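Local atomic coordinates of uncharacterized protein (Uncultured organism, PDB entry 5IBZ), a protein that belongs to the cyclase family, may have arylformamidase-like activity, and binds acetylphosphate in the crystal. Residues Asn18-Trp23 with Leu271-Gly276; Ala32-Pro37 with Glu239-Gly244. All coordinates share one frame; numbering follows the deposited sequence.

Interaction 1. Residues Asn18-Trp23 with Leu271-Gly276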
ATOM      1  N   ASN B  18     -11.768 -36.404   9.544  1.00 14.48           N
ATOM      2  CA  ASN B  18     -12.065 -35.265   8.685  1.00 13.83           C
ATOM      3  C   ASN B  18     -13.563 -35.007   8.628  1.00 13.31           C
ATOM      4  O   ASN B  18     -14.378 -35.891   8.982  1.00 13.55           O
ATOM      5  CB  ASN B  18     -11.508 -35.478   7.273  1.00 14.23           C
ATOM      6  CG  ASN B  18     -12.291 -36.484   6.484  1.00 19.68           C
ATOM      7  OD1 ASN B  18     -13.365 -36.175   5.975  1.00 17.60           O
ATOM      8  ND2 ASN B  18     -11.768 -37.709   6.380  1.00 23.50           N
ATOM      9  N   ASN B  19     -13.915 -33.795   8.219  1.00 12.66           N
ATOM     10  CA  ASN B  19     -15.298 -33.428   7.999  1.00 12.22           C
ATOM     11  C   ASN B  19     -15.672 -33.272   6.523  1.00 12.27           C
ATOM     12  O   ASN B  19     -16.687 -32.661   6.208  1.00 11.89           O
ATOM     13  CB  ASN B  19     -15.611 -32.122   8.735  1.00 11.50           C
ATOM     14  CG  ASN B  19     -15.679 -32.294  10.217  1.00 11.46           C
ATOM     15  OD1 ASN B  19     -16.148 -33.322  10.715  1.00 11.88           O
ATOM     16  ND2 ASN B  19     -15.231 -31.269  10.952  1.00 11.05           N
ATOM     17  N   TRP B  20     -14.883 -33.827   5.614  1.00 12.81           N
ATOM     18  CA  TRP B  20     -15.227 -33.737   4.202  1.00 12.97           C
ATOM     19  C   TRP B  20     -16.567 -34.422   3.958  1.00 14.05           C
ATOM     20  O   TRP B  20     -16.797 -35.529   4.435  1.00 14.82           O
ATOM     21  CB  TRP B  20     -14.152 -34.367   3.327  1.00 15.28           C
ATOM     22  CG  TRP B  20     -12.837 -33.628   3.322  1.00 13.58           C
ATOM     23  CD1 TRP B  20     -12.350 -32.766   4.281  1.00 13.09           C
ATOM     24  CD2 TRP B  20     -11.847 -33.689   2.298  1.00 14.09           C
ATOM     25  NE1 TRP B  20     -11.104 -32.306   3.906  1.00 13.25           N
ATOM     26  CE2 TRP B  20     -10.776 -32.857   2.691  1.00 13.86           C
ATOM     27  CE3 TRP B  20     -11.757 -34.371   1.086  1.00 14.76           C
ATOM     28  CZ2 TRP B  20      -9.633 -32.692   1.896  1.00 14.30           C
ATOM     29  CZ3 TRP B  20     -10.626 -34.209   0.310  1.00 15.20           C
ATOM     30  CH2 TRP B  20      -9.584 -33.381   0.711  1.00 14.96           C
ATOM     31  N   GLY B  21     -17.447 -33.734   3.234  1.00 13.28           N
ATOM     32  CA  GLY B  21     -18.774 -34.227   2.958  1.00 13.00           C
ATOM     33  C   GLY B  21     -19.802 -34.093   4.078  1.00 14.30           C
ATOM     34  O   GLY B  21     -20.985 -34.344   3.839  1.00 14.07           O
ATOM     35  N   LYS B  22     -19.379 -33.723   5.283  1.00 14.25           N
ATOM     36  CA  LYS B  22     -20.311 -33.623   6.418  1.00 11.92           C
ATOM     37  C   LYS B  22     -21.467 -32.688   6.109  1.00 14.99           C
ATOM     38  O   LYS B  22     -22.614 -32.918   6.531  1.00 15.41           O
ATOM     39  CB  LYS B  22     -19.589 -33.131   7.683  1.00 11.58           C
ATOM     40  CG  LYS B  22     -20.514 -32.941   8.890  1.00 11.30           C
ATOM     41  CD  LYS B  22     -19.734 -32.751  10.178  1.00 14.46           C
ATOM     42  CE  LYS B  22     -19.352 -34.084  10.798  1.00 21.72           C
ATOM     43  NZ  LYS B  22     -18.490 -33.921  12.028  1.00 28.20           N
ATOM     44  N   TRP B  23     -21.147 -31.614   5.401  1.00 11.63           N
ATOM     45  CA  TRP B  23     -22.126 -30.600   5.031  1.00 10.95           C
ATOM     46  C   TRP B  23     -22.317 -30.553   3.522  1.00 11.28           C
ATOM     47  O   TRP B  23     -22.723 -29.528   2.962  1.00 12.46           O
ATOM     48  CB  TRP B  23     -21.695 -29.236   5.571  1.00 10.60           C
ATOM     49  CG  TRP B  23     -21.480 -29.239   7.058  1.00 10.53           C
ATOM     50  CD1 TRP B  23     -22.439 -29.234   8.026  1.00 11.76           C
ATOM     51  CD2 TRP B  23     -20.222 -29.230   7.744  1.00 10.02           C
ATOM     52  NE1 TRP B  23     -21.866 -29.241   9.267  1.00 11.38           N
ATOM     53  CE2 TRP B  23     -20.500 -29.231   9.125  1.00  9.85           C
ATOM     54  CE3 TRP B  23     -18.880 -29.224   7.323  1.00 10.13           C
ATOM     55  CZ2 TRP B  23     -19.495 -29.211  10.088  1.00 10.64           C
ATOM     56  CZ3 TRP B  23     -17.896 -29.231   8.281  1.00 10.08           C
ATOM     57  CH2 TRP B  23     -18.201 -29.216   9.641  1.00 11.17           C
ATOM     58  N   LEU B 271      -6.631 -28.785  11.176  1.00  9.36           N
ATOM     59  CA  LEU B 271      -7.795 -27.941  11.419  1.00  9.04           C
ATOM     60  C   LEU B 271      -8.366 -27.362  10.132  1.00  9.42           C
ATOM     61  O   LEU B 271      -9.560 -27.486   9.858  1.00  9.22           O
ATOM     62  CB  LEU B 271      -7.465 -26.805  12.375  1.00 11.72           C
ATOM     63  CG  LEU B 271      -7.191 -27.228  13.818  1.00 11.60           C
ATOM     64  CD1 LEU B 271      -6.992 -25.975  14.678  1.00 10.24           C
ATOM     65  CD2 LEU B 271      -8.253 -28.122  14.414  1.00 13.57           C
ATOM     66  N   LEU B 272      -7.524 -26.724   9.328  1.00  9.81           N
ATOM     67  CA  LEU B 272      -8.039 -26.034   8.142  1.00 10.69           C
ATOM     68  C   LEU B 272      -8.505 -26.980   7.048  1.00 11.15           C
ATOM     69  O   LEU B 272      -9.637 -26.877   6.584  1.00 12.61           O
ATOM     70  CB  LEU B 272      -6.971 -25.097   7.588  1.00  9.01           C
ATOM     71  CG  LEU B 272      -6.620 -23.945   8.551  1.00  8.48           C
ATOM     72  CD1 LEU B 272      -5.406 -23.211   8.037  1.00 12.23           C
ATOM     73  CD2 LEU B 272      -7.759 -22.973   8.792  1.00 10.79           C
ATOM     74  N   ARG B 273      -7.641 -27.906   6.650  1.00  9.02           N
ATOM     75  CA  ARG B 273      -7.980 -28.842   5.583  1.00  8.84           C
ATOM     76  C   ARG B 273      -8.893 -29.983   6.011  1.00 10.48           C
ATOM     77  O   ARG B 273      -9.888 -30.253   5.343  1.00 11.03           O
ATOM     78  CB  ARG B 273      -6.711 -29.432   4.971  1.00 10.54           C
ATOM     79  CG  ARG B 273      -6.986 -30.489   3.927  1.00 13.69           C
ATOM     80  CD  ARG B 273      -5.725 -31.181   3.561  1.00 14.03           C
ATOM     81  NE  ARG B 273      -5.857 -32.053   2.414  1.00 19.16           N
ATOM     82  CZ  ARG B 273      -6.112 -33.352   2.455  1.00 21.80           C
ATOM     83  NH1 ARG B 273      -6.340 -33.963   3.614  1.00 30.74           N
ATOM     84  NH2 ARG B 273      -6.161 -34.052   1.322  1.00 20.29           N
ATOM     85  N   ASP B 274      -8.547 -30.690   7.080  1.00 10.28           N
ATOM     86  CA  ASP B 274      -9.276 -31.905   7.385  1.00  9.35           C
ATOM     87  C   ASP B 274     -10.625 -31.599   8.061  1.00  9.65           C
ATOM     88  O   ASP B 274     -11.646 -32.191   7.690  1.00 11.52           O
ATOM     89  CB  ASP B 274      -8.417 -32.830   8.257  1.00 10.83           C
ATOM     90  CG  ASP B 274      -7.161 -33.312   7.545  1.00 16.94           C
ATOM     91  OD1 ASP B 274      -7.203 -33.464   6.316  1.00 16.60           O
ATOM     92  OD2 ASP B 274      -6.133 -33.541   8.216  1.00 17.10           O
ATOM     93  N   LEU B 275     -10.638 -30.714   9.058  1.00 10.03           N
ATOM     94  CA  LEU B 275     -11.876 -30.411   9.799  1.00  9.11           C
ATOM     95  C   LEU B 275     -12.676 -29.212   9.284  1.00  9.54           C
ATOM     96  O   LEU B 275     -13.875 -29.083   9.581  1.00  9.25           O
ATOM     97  CB  LEU B 275     -11.553 -30.168  11.278  1.00  8.78           C
ATOM     98  CG  LEU B 275     -10.839 -31.283  12.038  1.00 12.53           C
ATOM     99  CD1 LEU B 275     -10.792 -30.934  13.529  1.00 13.42           C
ATOM    100  CD2 LEU B 275     -11.489 -32.626  11.816  1.00 15.05           C
ATOM    101  N   GLY B 276     -12.027 -28.322   8.539  1.00  8.26           N
ATOM    102  CA  GLY B 276     -12.674 -27.093   8.127  1.00  8.56           C
ATOM    103  C   GLY B 276     -12.971 -26.182   9.316  1.00  7.75           C
ATOM    104  O   GLY B 276     -13.953 -25.434   9.323  1.00  8.60           O
TER

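Interaction 2. Residues Ala32-Pro37 with Glu239-Gly244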
ATOM      1  N   ALA B  32     -18.047 -23.606  10.277  1.00  8.10           N
ATOM      2  CA  ALA B  32     -18.983 -22.502  10.467  1.00  7.78           C
ATOM      3  C   ALA B  32     -20.445 -22.985  10.396  1.00  7.92           C
ATOM      4  O   ALA B  32     -21.351 -22.365  10.975  1.00  8.96           O
ATOM      5  CB  ALA B  32     -18.714 -21.407   9.440  1.00  8.13           C
ATOM      6  N   ASN B  33     -20.690 -24.108   9.731  1.00  9.01           N
ATOM      7  CA  ASN B  33     -22.038 -24.654   9.687  1.00  9.21           C
ATOM      8  C   ASN B  33     -22.567 -25.164  11.035  1.00  9.66           C
ATOM      9  O   ASN B  33     -23.773 -25.412  11.182  1.00  9.59           O
ATOM     10  CB  ASN B  33     -22.098 -25.771   8.650  1.00  9.03           C
ATOM     11  CG  ASN B  33     -21.913 -25.256   7.236  1.00 10.48           C
ATOM     12  OD1 ASN B  33     -22.511 -24.253   6.831  1.00 11.86           O
ATOM     13  ND2 ASN B  33     -21.047 -25.922   6.480  1.00  9.36           N
ATOM     14  N   TYR B  34     -21.684 -25.309  12.022  1.00  8.44           N
ATOM     15  CA  TYR B  34     -22.101 -25.633  13.376  1.00  8.51           C
ATOM     16  C   TYR B  34     -22.788 -24.435  14.060  1.00  8.23           C
ATOM     17  O   TYR B  34     -23.494 -24.631  15.041  1.00  8.46           O
ATOM     18  CB  TYR B  34     -20.928 -26.075  14.235  1.00  9.68           C
ATOM     19  CG  TYR B  34     -20.315 -27.423  13.936  1.00  9.05           C
ATOM     20  CD1 TYR B  34     -21.089 -28.563  13.784  1.00  9.43           C
ATOM     21  CD2 TYR B  34     -18.932 -27.561  13.867  1.00  9.16           C
ATOM     22  CE1 TYR B  34     -20.500 -29.774  13.537  1.00  9.85           C
ATOM     23  CE2 TYR B  34     -18.334 -28.771  13.629  1.00  9.93           C
ATOM     24  CZ  TYR B  34     -19.110 -29.879  13.473  1.00 11.38           C
ATOM     25  OH  TYR B  34     -18.492 -31.094  13.243  1.00 11.78           O
ATOM     26  N   ILE B  35     -22.569 -23.210  13.569  1.00  8.79           N
ATOM     27  CA  ILE B  35     -23.254 -22.064  14.142  1.00  8.57           C
ATOM     28  C   ILE B  35     -24.608 -21.907  13.435  1.00 10.67           C
ATOM     29  O   ILE B  35     -24.698 -21.521  12.270  1.00 13.23           O
ATOM     30  CB  ILE B  35     -22.435 -20.769  14.035  1.00  9.65           C
ATOM     31  CG1 ILE B  35     -21.040 -20.974  14.639  1.00  8.82           C
ATOM     32  CG2 ILE B  35     -23.201 -19.649  14.711  1.00  9.74           C
ATOM     33  CD1 ILE B  35     -20.093 -19.753  14.545  1.00  8.45           C
ATOM     34  N   THR B  36     -25.654 -22.204  14.188  1.00  9.52           N
ATOM     35  CA  THR B  36     -27.015 -22.255  13.679  1.00  9.73           C
ATOM     36  C   THR B  36     -27.812 -21.131  14.306  1.00  8.96           C
ATOM     37  O   THR B  36     -27.409 -20.587  15.336  1.00 10.30           O
ATOM     38  CB  THR B  36     -27.687 -23.576  14.040  1.00  9.01           C
ATOM     39  OG1 THR B  36     -27.795 -23.660  15.463  1.00 11.32           O
ATOM     40  CG2 THR B  36     -26.875 -24.764  13.509  1.00 12.75           C
ATOM     41  N   PRO B  37     -28.965 -20.791  13.714  1.00 11.40           N
ATOM     42  CA  PRO B  37     -29.791 -19.760  14.346  1.00 12.47           C
ATOM     43  C   PRO B  37     -30.114 -20.064  15.806  1.00 12.54           C
ATOM     44  O   PRO B  37     -30.039 -19.177  16.652  1.00 11.25           O
ATOM     45  CB  PRO B  37     -31.057 -19.748  13.467  1.00 13.40           C
ATOM     46  CG  PRO B  37     -30.546 -20.158  12.129  1.00 14.43           C
ATOM     47  CD  PRO B  37     -29.481 -21.190  12.398  1.00 13.07           C
ATOM     48  N   GLU B 239     -14.385 -33.483  18.233  0.54  9.57           N
ATOM     49  CA  GLU B 239     -15.395 -34.047  19.128  0.54 12.46           C
ATOM     50  C   GLU B 239     -16.409 -33.015  19.551  0.54 11.03           C
ATOM     51  O   GLU B 239     -17.618 -33.273  19.545  0.54 11.40           O
ATOM     52  CB  GLU B 239     -14.733 -34.625  20.388  0.54 13.69           C
ATOM     53  CG  GLU B 239     -14.001 -35.913  20.161  0.54 18.57           C
ATOM     54  CD  GLU B 239     -13.086 -36.289  21.304  0.54 11.87           C
ATOM     55  OE1 GLU B 239     -11.919 -36.646  21.019  0.54 11.86           O
ATOM     56  OE2 GLU B 239     -13.546 -36.277  22.476  0.54 13.70           O
ATOM     57  N   GLN B 240     -15.884 -31.852  19.925  1.00 11.39           N
ATOM     58  CA  GLN B 240     -16.648 -30.782  20.555  1.00 11.10           C
ATOM     59  C   GLN B 240     -17.432 -29.932  19.549  1.00  9.01           C
ATOM     60  O   GLN B 240     -18.222 -29.072  19.947  1.00  9.53           O
ATOM     61  CB  GLN B 240     -15.713 -29.887  21.376  1.00 10.94           C
ATOM     62  CG  GLN B 240     -15.080 -30.588  22.585  1.00 12.44           C
ATOM     63  CD  GLN B 240     -16.111 -31.010  23.611  1.00 18.34           C
ATOM     64  OE1 GLN B 240     -17.062 -30.282  23.884  1.00 15.97           O
ATOM     65  NE2 GLN B 240     -15.931 -32.186  24.187  1.00 20.75           N
ATOM     66  N   ARG B 241     -17.244 -30.187  18.261  1.00  8.70           N
ATOM     67  CA  ARG B 241     -17.989 -29.513  17.201  1.00  9.13           C
ATOM     68  C   ARG B 241     -17.833 -27.997  17.323  1.00  9.02           C
ATOM     69  O   ARG B 241     -18.775 -27.229  17.119  1.00 10.65           O
ATOM     70  CB  ARG B 241     -19.458 -29.958  17.207  1.00  9.85           C
ATOM     71  CG  ARG B 241     -19.610 -31.398  16.724  1.00 13.14           C
ATOM     72  CD  ARG B 241     -21.081 -31.817  16.635  1.00 12.87           C
ATOM     73  NE  ARG B 241     -21.633 -32.154  17.941  1.00 17.17           N
ATOM     74  CZ  ARG B 241     -22.920 -32.426  18.175  1.00 21.21           C
ATOM     75  NH1 ARG B 241     -23.816 -32.348  17.201  1.00 22.07           N
ATOM     76  NH2 ARG B 241     -23.314 -32.748  19.403  1.00 20.35           N
ATOM     77  N   LEU B 242     -16.610 -27.574  17.638  1.00  8.08           N
ATOM     78  CA  LEU B 242     -16.244 -26.158  17.614  1.00  7.77           C
ATOM     79  C   LEU B 242     -16.222 -25.611  16.191  1.00  9.10           C
ATOM     80  O   LEU B 242     -15.804 -26.293  15.270  1.00  8.64           O
ATOM     81  CB  LEU B 242     -14.873 -25.946  18.255  1.00  8.62           C
ATOM     82  CG  LEU B 242     -14.747 -26.530  19.651  1.00  9.44           C
ATOM     83  CD1 LEU B 242     -13.365 -26.335  20.177  1.00 10.44           C
ATOM     84  CD2 LEU B 242     -15.755 -25.907  20.590  1.00 10.40           C
ATOM     85  N   ALA B 243     -16.635 -24.360  16.021  1.00  8.49           N
ATOM     86  CA  ALA B 243     -16.595 -23.691  14.721  1.00  7.32           C
ATOM     87  C   ALA B 243     -15.232 -23.087  14.412  1.00  9.29           C
ATOM     88  O   ALA B 243     -14.841 -22.970  13.248  1.00  9.31           O
ATOM     89  CB  ALA B 243     -17.644 -22.599  14.664  1.00  8.48           C
ATOM     90  N   GLY B 244     -14.547 -22.653  15.458  1.00  7.92           N
ATOM     91  CA  GLY B 244     -13.265 -21.984  15.298  1.00  6.93           C
ATOM     92  C   GLY B 244     -12.524 -21.977  16.608  1.00  8.69           C
ATOM     93  O   GLY B 244     -13.140 -22.088  17.670  1.00  8.93           O
TER

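Interaction 1. Residues Asn18-Trp23 with Leu271-Gly276
Asn19, Trp20 and the last turn of helix 266-275 are joined by three hydrogen bonds, given to the carbonyl oxygens of Arg273, Asp274 and Leu275. Trp20 NE1 lies 2.8 Å from Arg273 O, which sits at the indole edge, 8° out of the ring plane. Asn19 N donates to Asp274 O at 2.8 Å. Asn19 ND2 meets a lone pair of Leu275 O in the carbonyl plane, 2.9 Å away and nearly straight (N-H...O 170°). After this turn Gly276 leaves helical geometry with positive phi. Asn19 OD1, the other end of the amide, accepts from Lys22 NZ, which stands above the carbonyl plane. Asn18 OD1 takes Trp20 N on an in-plane lone pair at 2.8 Å, an Asx turn, while Asn18 ND2 is bonded to His14 O. Trp20 CZ2 lies over the centre of the Arg273 guanidinium, 3.6 Å above its plane, but the two planes are 52° apart. Arg273 NE is bonded to Ser125 O, NH1 forms a salt bridge with Asp274 OD1 at 2.9 Å, and Asn270 ND2 bonds Asp274 OD2. The N-terminal loop thus lies on the C-terminal end of helix 266-275, with Leu275 packing against helix 233-239 and Leu271 touching strand 278-281.

Interaction 2. Residues Ala32-Pro37 with Glu239-Gly244
Ala32 CA lies 4.4 Å from Ala243 CB, where a 3-10 turn ending at Tyr34 meets the Schellman motif that terminates helix 233-239 at Arg241; the two residues are also the nearest pair of CA atoms, 5.0 Å apart. The Ala32 side chain points away, and its carbonyl takes Ile35 N to close the turn. Tyr34 has the largest share of the contact. Its CG lies anti to the carbonyl carbon (chi1 -71°), on a CB directed at the other segment. Arg241 CB sits over the ring centre, 3.7 Å from the centroid and 11° off the normal, a CH-pi contact; CG continues over the same ring, 3.6 Å from Tyr34 CZ. Ring and guanidinium planes are 88° apart, so this is no stack of flat groups. Tyr34 CD2 comes within 3.3 Å of Arg241 O, Leu242 O lies at the ring edge, and Tyr34 OH is probably hydrogen-bonded to Lys22 NZ. An alanine in place of Tyr34 would probably leave the Arg241 aliphatic chain without its aromatic platform and Lys22 NZ with Asn19 OD1 but no phenol. Ile35 CD1 rests 3.8 Å from Ala243 CB. Thr36 is the N-cap of helix 37-44, its OG1 accepting from Arg39 N.

In the fold
Interactions 1 and 2 have centres about 12 Å apart on the same side of the chain's centre, and they touch directly. Lys22 NZ lies 3.1 Å from Tyr34 OH, a probable hydrogen bond, which makes the lysine a bridge between Asn19 of interaction 1 and the phenol of interaction 2. Beside it, Trp23 CZ2 comes to 3.5 Å from Tyr34 CZ, the two rings meeting edge-to-face, while Trp23 CG packs 3.4 Å from Asn33 ND2. The end of helix 233-239 is common ground: His238 touches both Lys22 and Leu275, and Arg241 follows the helix. A bound acetylphosphate lies about 13 Å from the Arg273 side chain, and the acetylphosphate pocket includes His268, on the same helix 266-275 as Arg273.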